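Putative creatinine amidohydrolase (Bacteroides fragilis, PDB 3LUB) probably hydrolyses carbon-nitrogen bonds, other than peptide bonds, in linear amides at a two-zinc centre, as a member of the creatininase superfamily. Local coordinates at residues Y21-L26 / E246-D251; A97-I102 / R112-L117; G127-L132 / I141-W146. One frame throughout, in Å; residues are numbered along the deposited sequence.

Contact 1: Y21-L26 / E246-D251; sequences YDVIIL and EMAQHD
The methyl of Ala248 meets the root of Asp22: Ala248 CB lies 3.6 Å from Asp22 CB, and Asp22 CG to Ala248 CB is 4.0 Å. Val23 fills the next place with both its branches. Its CG2 comes up against the helix backbone, 4.0 Å from Ala248 N and 4.1 Å from Ala248 CB, while Val23 CG1 takes the terminal methyl of selenomethionine Met247, 4.1 Å from CE. The Met247 chain is bent at its last torsion (chi3 74°), which brings CE round to CG1, and the two side chains cross at about a right angle. Here the last turn of helix 226-249 closes on the beginning of strand 23-28, an inner strand of the parallel sheet, and joins the two ends of the chain by apolar packing. Val64, in the loop before strand 66-68, also touches Ala248. Farther out, Asp22 OD2 accepts a hydrogen bond from Arg65 N, which holds the carboxylate toward that loop, and Met247 O is hydrogen-bonded to Lys113 NZ. On the helix side, Glu246 OE1 is hydrogen-bonded to Ser197 OG of a second subunit.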
loop_
_atom_site.group_PDB
_atom_site.type_symbol
_atom_site.label_atom_id
_atom_site.label_comp_id
_atom_site.label_asym_id
_atom_site.label_seq_id
_atom_site.Cartn_x
_atom_site.Cartn_y
_atom_site.Cartn_z
ATOM N N TYR F 21 -18.897 23.692 17.144
ATOM C CA TYR F 21 -19.515 22.871 16.111
ATOM C C TYR F 21 -19.775 21.487 16.667
ATOM O O TYR F 21 -18.937 20.913 17.340
ATOM C CB TYR F 21 -18.662 22.831 14.827
ATOM C CG TYR F 21 -18.658 24.148 14.100
ATOM C CD1 TYR F 21 -17.762 25.151 14.436
ATOM C CD2 TYR F 21 -19.548 24.404 13.098
ATOM C CE1 TYR F 21 -17.780 26.367 13.797
ATOM C CE2 TYR F 21 -19.541 25.611 12.438
ATOM C CZ TYR F 21 -18.659 26.600 12.815
ATOM O OH TYR F 21 -18.670 27.838 12.198
ATOM N N ASP F 22 -20.964 20.981 16.388
ATOM C CA ASP F 22 -21.435 19.687 16.894
ATOM C C ASP F 22 -21.232 18.558 15.880
ATOM O O ASP F 22 -20.698 17.482 16.219
ATOM C CB ASP F 22 -22.927 19.786 17.215
ATOM C CG ASP F 22 -23.210 20.751 18.342
ATOM O OD1 ASP F 22 -22.734 20.463 19.447
ATOM O OD2 ASP F 22 -23.874 21.792 18.106
ATOM N N VAL F 23 -21.678 18.794 14.650
ATOM C CA VAL F 23 -21.592 17.773 13.577
ATOM C C VAL F 23 -20.865 18.320 12.378
ATOM O O VAL F 23 -21.005 19.483 12.092
ATOM C CB VAL F 23 -22.993 17.272 13.181
ATOM C CG1 VAL F 23 -22.908 16.074 12.242
ATOM C CG2 VAL F 23 -23.805 16.963 14.449
ATOM N N ILE F 24 -20.065 17.477 11.700
ATOM C CA ILE F 24 -19.402 17.841 10.427
ATOM C C ILE F 24 -20.116 17.097 9.308
ATOM O O ILE F 24 -20.461 15.925 9.428
ATOM C CB ILE F 24 -17.869 17.464 10.409
ATOM C CG1 ILE F 24 -17.143 17.928 11.706
ATOM C CG2 ILE F 24 -17.176 17.933 9.119
ATOM C CD1 ILE F 24 -17.372 19.358 12.119
ATOM N N ILE F 25 -20.349 17.779 8.201
ATOM C CA ILE F 25 -21.001 17.165 7.040
ATOM C C ILE F 25 -20.012 17.191 5.909
ATOM O O ILE F 25 -19.496 18.245 5.576
ATOM C CB ILE F 25 -22.281 17.905 6.580
ATOM C CG1 ILE F 25 -23.100 18.444 7.786
ATOM C CG2 ILE F 25 -23.044 17.007 5.742
ATOM C CD1 ILE F 25 -23.469 17.446 8.753
ATOM N N LEU F 26 -19.717 16.026 5.345
ATOM C CA LEU F 26 -18.837 15.918 4.203
ATOM C C LEU F 26 -19.641 15.574 2.948
ATOM O O LEU F 26 -20.064 14.428 2.779
ATOM C CB LEU F 26 -17.754 14.864 4.474
ATOM C CG LEU F 26 -16.656 14.624 3.431
ATOM C CD1 LEU F 26 -15.848 15.908 3.251
ATOM C CD2 LEU F 26 -15.777 13.436 3.871
ATOM N N GLU F 246 -30.233 15.226 16.259
ATOM C CA GLU F 246 -30.154 14.017 17.094
ATOM C C GLU F 246 -28.732 13.488 17.203
ATOM O O GLU F 246 -28.341 13.009 18.256
ATOM C CB GLU F 246 -31.039 12.921 16.548
ATOM C CG GLU F 246 -32.503 13.251 16.525
ATOM C CD GLU F 246 -33.251 12.383 15.521
ATOM O OE1 GLU F 246 -32.570 11.651 14.752
ATOM O OE2 GLU F 246 -34.506 12.427 15.480
HETATM N N MSE F 247 -27.949 13.572 16.133
HETATM C CA MSE F 247 -26.517 13.252 16.226
HETATM C C MSE F 247 -25.800 14.117 17.239
HETATM O O MSE F 247 -24.983 13.604 18.010
HETATM C CB MSE F 247 -25.816 13.372 14.874
HETATM C CG MSE F 247 -26.120 12.225 13.934
HETATM SE SE MSE F 247 -25.231 12.466 12.206
HETATM C CE MSE F 247 -23.370 12.045 12.793
ATOM N N ALA F 248 -26.124 15.415 17.255
ATOM C CA ALA F 248 -25.550 16.372 18.228
ATOM C C ALA F 248 -25.987 16.138 19.664
ATOM O O ALA F 248 -25.210 16.379 20.595
ATOM C CB ALA F 248 -25.899 17.803 17.847
ATOM N N GLN F 249 -27.229 15.695 19.847
ATOM C CA GLN F 249 -27.855 15.668 21.187
ATOM C C GLN F 249 -27.859 14.283 21.855
ATOM O O GLN F 249 -28.157 14.163 23.033
ATOM C CB GLN F 249 -29.273 16.237 21.076
ATOM C CG GLN F 249 -29.238 17.765 20.851
ATOM C CD GLN F 249 -30.569 18.378 20.416
ATOM O OE1 GLN F 249 -31.576 17.671 20.213
ATOM N NE2 GLN F 249 -30.574 19.713 20.262
ATOM N N HIS F 250 -27.529 13.243 21.102
ATOM C CA HIS F 250 -27.488 11.884 21.646
ATOM C C HIS F 250 -26.226 11.177 21.255
ATOM O O HIS F 250 -25.650 11.430 20.210
ATOM C CB HIS F 250 -28.634 11.029 21.124
ATOM C CG HIS F 250 -29.982 11.605 21.382
ATOM N ND1 HIS F 250 -30.577 11.565 22.623
ATOM C CD2 HIS F 250 -30.849 12.239 20.561
ATOM C CE1 HIS F 250 -31.762 12.147 22.551
ATOM N NE2 HIS F 250 -31.951 12.563 21.311
ATOM N N ASP F 251 -25.818 10.264 22.113
ATOM C CA ASP F 251 -24.847 9.261 21.750
ATOM C C ASP F 251 -25.561 8.178 20.930
ATOM O O ASP F 251 -26.790 8.101 20.898
ATOM C CB ASP F 251 -24.162 8.691 22.995
ATOM C CG ASP F 251 -23.402 9.764 23.782
ATOM O OD1 ASP F 251 -23.187 10.870 23.239
ATOM O OD2 ASP F 251 -23.036 9.509 24.949
#

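Contact 2: A97-I102 / R112-L117; sequences AILEDI and RKLLIL
A buried, wholly apolar helix-on-sheet contact joins Leu99 of helix 92-108 to Leu114 and Ile116 of strand 113-118, an inner strand of the parallel sheet. The backbones stand well apart, with Leu99 CA and Ile116 CA 9.6 Å from each other, so side chains bridge the whole interval. Leu99 does this with both branches of its fork. Its CD2 lies 3.9 Å from Ile116 CD1, and its CD1 is 4.0 Å from that same methyl, so the end of Ile116 is held against the fork. The two side chains reach toward each other tip to tip. Leu99 CD1 serves a second neighbour as well, 4.1 Å from Leu114 CD2; here the leucines slide past each other in opposite directions. With CG of Leu99 anti to the backbone N (chi1 -175°), the fork extends toward the strand. Leu114 and Ile116, two residues apart on the strand, both turn to this face of the sheet. Elsewhere on helix 92-108, Asp101 and Glu100 form salt bridges to Arg91 of a third subunit. Leu114 also touches Ile24 and Leu26 of strand 23-28, where Ile102 packs on Leu26 too, and Ile141 of strand 140-145 packs on both Leu114 and Ile116. Met128 and Leu132 of helix 126-135 lie against Leu99, which thus meets both strand 113-118 and the helix that follows that strand in the chain.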
loop_
_atom_site.group_PDB
_atom_site.type_symbol
_atom_site.label_atom_id
_atom_site.label_comp_id
_atom_site.label_asym_id
_atom_site.label_seq_id
_atom_site.Cartn_x
_atom_site.Cartn_y
_atom_site.Cartn_z
ATOM N N ALA F 97 -8.154 6.547 1.425
ATOM C CA ALA F 97 -7.045 7.371 1.859
ATOM C C ALA F 97 -7.510 8.789 2.141
ATOM O O ALA F 97 -7.086 9.383 3.109
ATOM C CB ALA F 97 -5.923 7.387 0.799
ATOM N N ILE F 98 -8.380 9.326 1.276
ATOM C CA ILE F 98 -8.958 10.656 1.462
ATOM C C ILE F 98 -9.710 10.742 2.792
ATOM O O ILE F 98 -9.430 11.638 3.599
ATOM C CB ILE F 98 -9.890 11.064 0.275
ATOM C CG1 ILE F 98 -9.046 11.336 -0.992
ATOM C CG2 ILE F 98 -10.697 12.315 0.640
ATOM C CD1 ILE F 98 -9.852 11.344 -2.305
ATOM N N LEU F 99 -10.641 9.810 3.017
ATOM C CA LEU F 99 -11.462 9.798 4.249
ATOM C C LEU F 99 -10.606 9.596 5.496
ATOM O O LEU F 99 -10.833 10.237 6.515
ATOM C CB LEU F 99 -12.537 8.705 4.194
ATOM C CG LEU F 99 -13.567 8.611 5.338
ATOM C CD1 LEU F 99 -14.315 9.945 5.521
ATOM C CD2 LEU F 99 -14.529 7.499 5.083
ATOM N N GLU F 100 -9.615 8.716 5.424
ATOM C CA GLU F 100 -8.620 8.583 6.495
ATOM C C GLU F 100 -7.992 9.907 6.845
ATOM O O GLU F 100 -7.879 10.248 8.021
ATOM C CB GLU F 100 -7.525 7.565 6.110
ATOM C CG GLU F 100 -8.077 6.123 6.134
ATOM C CD GLU F 100 -7.103 5.053 5.661
ATOM O OE1 GLU F 100 -6.087 5.408 5.055
ATOM O OE2 GLU F 100 -7.395 3.849 5.909
ATOM N N ASP F 101 -7.581 10.671 5.830
ATOM C CA ASP F 101 -6.892 11.941 6.094
ATOM C C ASP F 101 -7.848 12.984 6.680
ATOM O O ASP F 101 -7.463 13.719 7.567
ATOM C CB ASP F 101 -6.151 12.473 4.853
ATOM C CG ASP F 101 -4.910 11.645 4.503
ATOM O OD1 ASP F 101 -4.494 10.787 5.292
ATOM O OD2 ASP F 101 -4.354 11.846 3.422
ATOM N N ILE F 102 -9.092 13.009 6.224
ATOM C CA ILE F 102 -10.099 13.934 6.728
ATOM C C ILE F 102 -10.429 13.630 8.187
ATOM O O ILE F 102 -10.447 14.535 9.022
ATOM C CB ILE F 102 -11.414 13.898 5.853
ATOM C CG1 ILE F 102 -11.093 14.406 4.442
ATOM C CG2 ILE F 102 -12.580 14.701 6.546
ATOM C CD1 ILE F 102 -12.210 14.257 3.424
ATOM N N ARG F 112 -16.005 14.634 16.718
ATOM C CA ARG F 112 -16.334 13.235 16.942
ATOM C C ARG F 112 -17.538 12.740 16.205
ATOM O O ARG F 112 -17.920 11.622 16.439
ATOM C CB ARG F 112 -16.573 12.995 18.438
ATOM C CG ARG F 112 -15.383 13.338 19.309
ATOM C CD ARG F 112 -14.209 12.383 19.013
ATOM N NE ARG F 112 -13.056 12.582 19.886
ATOM C CZ ARG F 112 -12.028 13.374 19.620
ATOM N NH1 ARG F 112 -11.986 14.087 18.506
ATOM N NH2 ARG F 112 -11.033 13.470 20.476
ATOM N N LYS F 113 -18.145 13.529 15.329
ATOM C CA LYS F 113 -19.331 13.119 14.604
ATOM C C LYS F 113 -19.281 13.664 13.180
ATOM O O LYS F 113 -19.102 14.893 12.972
ATOM C CB LYS F 113 -20.571 13.676 15.296
ATOM C CG LYS F 113 -20.727 13.166 16.688
ATOM C CD LYS F 113 -21.901 13.782 17.375
ATOM C CE LYS F 113 -22.159 13.084 18.714
ATOM N NZ LYS F 113 -23.034 13.955 19.562
ATOM N N LEU F 114 -19.445 12.766 12.208
ATOM C CA LEU F 114 -19.348 13.125 10.803
ATOM C C LEU F 114 -20.429 12.429 10.024
ATOM O O LEU F 114 -20.655 11.238 10.209
ATOM C CB LEU F 114 -17.952 12.708 10.252
ATOM C CG LEU F 114 -17.643 12.832 8.759
ATOM C CD1 LEU F 114 -17.561 14.292 8.262
ATOM C CD2 LEU F 114 -16.337 12.076 8.406
ATOM N N LEU F 115 -21.106 13.163 9.144
ATOM C CA LEU F 115 -21.986 12.563 8.155
ATOM C C LEU F 115 -21.391 12.771 6.788
ATOM O O LEU F 115 -21.102 13.904 6.416
ATOM C CB LEU F 115 -23.377 13.175 8.189
ATOM C CG LEU F 115 -24.318 12.644 7.097
ATOM C CD1 LEU F 115 -24.745 11.237 7.456
ATOM C CD2 LEU F 115 -25.481 13.547 6.832
ATOM N N ILE F 116 -21.236 11.678 6.044
ATOM C CA ILE F 116 -20.896 11.727 4.626
ATOM C C ILE F 116 -22.197 11.788 3.825
ATOM O O ILE F 116 -22.981 10.858 3.879
ATOM C CB ILE F 116 -20.052 10.496 4.148
ATOM C CG1 ILE F 116 -18.777 10.339 5.007
ATOM C CG2 ILE F 116 -19.697 10.666 2.685
ATOM C CD1 ILE F 116 -18.111 8.960 4.949
ATOM N N LEU F 117 -22.438 12.919 3.144
ATOM C CA LEU F 117 -23.630 13.071 2.321
ATOM C C LEU F 117 -23.235 12.944 0.846
ATOM O O LEU F 117 -22.673 13.871 0.247
ATOM C CB LEU F 117 -24.329 14.419 2.596
ATOM C CG LEU F 117 -25.698 14.650 1.928
ATOM C CD1 LEU F 117 -26.723 13.582 2.324
ATOM C CD2 LEU F 117 -26.230 16.038 2.242
#

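Contact 3: G127-L132 / I141-W146; sequences GMIRDL and IAAANW
Ile129 and Ile141 cross obliquely where helix 126-135 lies on strand 140-145, and each isoleucine uses more than one branch. Ile129 CG1 rests 3.8 Å from Ile141 CG2, while its other branch, CG2, sits 3.5 Å from the carbonyl oxygen of Ile141, against the strand backbone. Ile129 CG1 is placed anti to the carbonyl carbon (chi1 -71°) and the chain then runs on extended, carrying CD1 along the strand to Ala143, where CD1 and Ala143 CB are 3.8 Å apart. Ile141 sends its longer branch the other way along the helix: Ile141 CD1 meets Leu132 CD1 at 4.0 Å and lies near Leu132 CB. Ile141 thus touches two residues spaced three apart on the helix, and Ile129 two residues spaced two apart on the strand. The segment axes run almost antiparallel, at 175°, and approach to 9.2 Å, as expected where the helix of a right-handed beta-alpha-beta crossover returns over the strand that follows it; strand 113-118 is the first strand of this unit. Ile141 also packs on Val103 of helix 92-108. On the helix side turned from the strand, Arg130 NE and Asp131 are hydrogen-bonded to a second subunit, at Asn78 and at His89 and Tyr92. Apart from the Ile129 methyl that lies against the Ile141 carbonyl oxygen, the contact is made chiefly by methyl and methylene groups, so its hold comes from close packing and the burial of apolar surface rather than from directed polar bonds.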
loop_
_atom_site.group_PDB
_atom_site.type_symbol
_atom_site.label_atom_id
_atom_site.label_comp_id
_atom_site.label_asym_id
_atom_site.label_seq_id
_atom_site.Cartn_x
_atom_site.Cartn_y
_atom_site.Cartn_z
ATOM N N GLY F 127 -17.626 -0.131 4.001
ATOM C CA GLY F 127 -16.321 -0.737 4.340
ATOM C C GLY F 127 -15.338 0.236 5.003
ATOM O O GLY F 127 -14.695 -0.106 5.994
HETATM N N MSE F 128 -15.223 1.454 4.476
HETATM C CA MSE F 128 -14.322 2.454 5.035
HETATM C C MSE F 128 -14.722 2.809 6.463
HETATM O O MSE F 128 -13.873 2.998 7.323
HETATM C CB MSE F 128 -14.379 3.736 4.229
HETATM C CG MSE F 128 -13.951 3.624 2.815
HETATM SE SE MSE F 128 -14.087 5.281 1.816
HETATM C CE MSE F 128 -14.535 4.387 0.212
ATOM N N ILE F 129 -16.024 2.927 6.673
ATOM C CA ILE F 129 -16.594 3.269 7.968
ATOM C C ILE F 129 -16.331 2.150 8.970
ATOM O O ILE F 129 -15.835 2.412 10.067
ATOM C CB ILE F 129 -18.113 3.620 7.833
ATOM C CG1 ILE F 129 -18.279 4.975 7.111
ATOM C CG2 ILE F 129 -18.806 3.716 9.180
ATOM C CD1 ILE F 129 -19.746 5.355 6.798
ATOM N N ARG F 130 -16.608 0.901 8.581
ATOM C CA ARG F 130 -16.261 -0.245 9.421
ATOM C C ARG F 130 -14.783 -0.203 9.816
ATOM O O ARG F 130 -14.447 -0.300 10.993
ATOM C CB ARG F 130 -16.557 -1.574 8.707
ATOM C CG ARG F 130 -18.031 -1.908 8.642
ATOM C CD ARG F 130 -18.286 -3.373 8.213
ATOM N NE ARG F 130 -19.684 -3.725 8.487
ATOM C CZ ARG F 130 -20.676 -3.578 7.607
ATOM N NH1 ARG F 130 -20.444 -3.159 6.373
ATOM N NH2 ARG F 130 -21.919 -3.880 7.965
ATOM N N ASP F 131 -13.895 -0.041 8.838
ATOM C CA ASP F 131 -12.452 -0.023 9.158
ATOM C C ASP F 131 -12.028 1.164 10.055
ATOM O O ASP F 131 -11.172 1.028 10.943
ATOM C CB ASP F 131 -11.615 -0.039 7.865
ATOM C CG ASP F 131 -11.707 -1.372 7.122
ATOM O OD1 ASP F 131 -12.222 -2.368 7.696
ATOM O OD2 ASP F 131 -11.248 -1.414 5.953
ATOM N N LEU F 132 -12.610 2.326 9.819
ATOM C CA LEU F 132 -12.309 3.511 10.635
ATOM C C LEU F 132 -12.913 3.404 12.031
ATOM O O LEU F 132 -12.415 4.008 12.962
ATOM C CB LEU F 132 -12.776 4.777 9.931
ATOM C CG LEU F 132 -11.820 5.317 8.863
ATOM C CD1 LEU F 132 -12.546 6.296 7.955
ATOM C CD2 LEU F 132 -10.630 5.983 9.506
ATOM N N ILE F 141 -19.178 8.043 12.380
ATOM C CA ILE F 141 -19.317 8.359 10.963
ATOM C C ILE F 141 -20.572 7.690 10.404
ATOM O O ILE F 141 -20.670 6.454 10.400
ATOM C CB ILE F 141 -18.088 7.878 10.141
ATOM C CG1 ILE F 141 -16.777 8.310 10.794
ATOM C CG2 ILE F 141 -18.158 8.389 8.687
ATOM C CD1 ILE F 141 -15.563 7.885 10.001
ATOM N N ALA F 142 -21.530 8.507 9.930
ATOM C CA ALA F 142 -22.715 8.029 9.205
ATOM C C ALA F 142 -22.554 8.310 7.703
ATOM O O ALA F 142 -21.738 9.146 7.320
ATOM C CB ALA F 142 -23.986 8.685 9.748
ATOM N N ALA F 143 -23.316 7.598 6.865
ATOM C CA ALA F 143 -23.337 7.857 5.427
ATOM C C ALA F 143 -24.753 7.811 4.888
ATOM O O ALA F 143 -25.558 6.954 5.295
ATOM C CB ALA F 143 -22.441 6.857 4.637
ATOM N N ALA F 144 -25.045 8.712 3.949
ATOM C CA ALA F 144 -26.338 8.714 3.231
ATOM C C ALA F 144 -26.138 9.243 1.840
ATOM O O ALA F 144 -25.305 10.117 1.651
ATOM C CB ALA F 144 -27.335 9.613 3.936
ATOM N N ASN F 145 -26.914 8.734 0.881
ATOM C CA ASN F 145 -27.116 9.415 -0.397
ATOM C C ASN F 145 -28.245 10.450 -0.186
ATOM O O ASN F 145 -29.277 10.083 0.353
ATOM C CB ASN F 145 -27.522 8.395 -1.480
ATOM C CG ASN F 145 -26.356 7.485 -1.933
ATOM O OD1 ASN F 145 -25.311 7.951 -2.373
ATOM N ND2 ASN F 145 -26.574 6.178 -1.870
ATOM N N TRP F 146 -28.079 11.721 -0.605
ATOM C CA TRP F 146 -29.147 12.721 -0.419
ATOM C C TRP F 146 -30.441 12.245 -1.090
ATOM O O TRP F 146 -31.520 12.453 -0.589
ATOM C CB TRP F 146 -28.729 14.158 -0.905
ATOM C CG TRP F 146 -28.638 14.296 -2.384
ATOM C CD1 TRP F 146 -27.540 14.075 -3.144
ATOM C CD2 TRP F 146 -29.712 14.593 -3.301
ATOM N NE1 TRP F 146 -27.834 14.258 -4.462
ATOM C CE2 TRP F 146 -29.167 14.572 -4.590
ATOM C CE3 TRP F 146 -31.069 14.892 -3.146
ATOM C CZ2 TRP F 146 -29.940 14.821 -5.741
ATOM C CZ3 TRP F 146 -31.819 15.177 -4.264
ATOM C CH2 TRP F 146 -31.258 15.131 -5.551
#

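Overall arrangement
All three contacts fasten helices to one parallel sheet. Contacts 2 and 3 are centred 8 Å apart and share a face: Leu99 CG lies 3.6 Å from Leu132 CD1, and their strands are paired through Ile116 N to Ala142 O at 2.9 Å. Contact 1, centred 13 Å from contact 2, connects to it through Leu26 N and Leu115 O, 2.8 Å apart. In sequence, contact 1 spans both others. The two zinc ions, held by Glu32, His34, Asp43, His120 and Glu168, lie near the C-terminal end of strand 113-118; the Ile116 side chain is about 13 Å from one. Contact 1 lies away from them, with the Met247 side chain about 11 Å from a calcium ion.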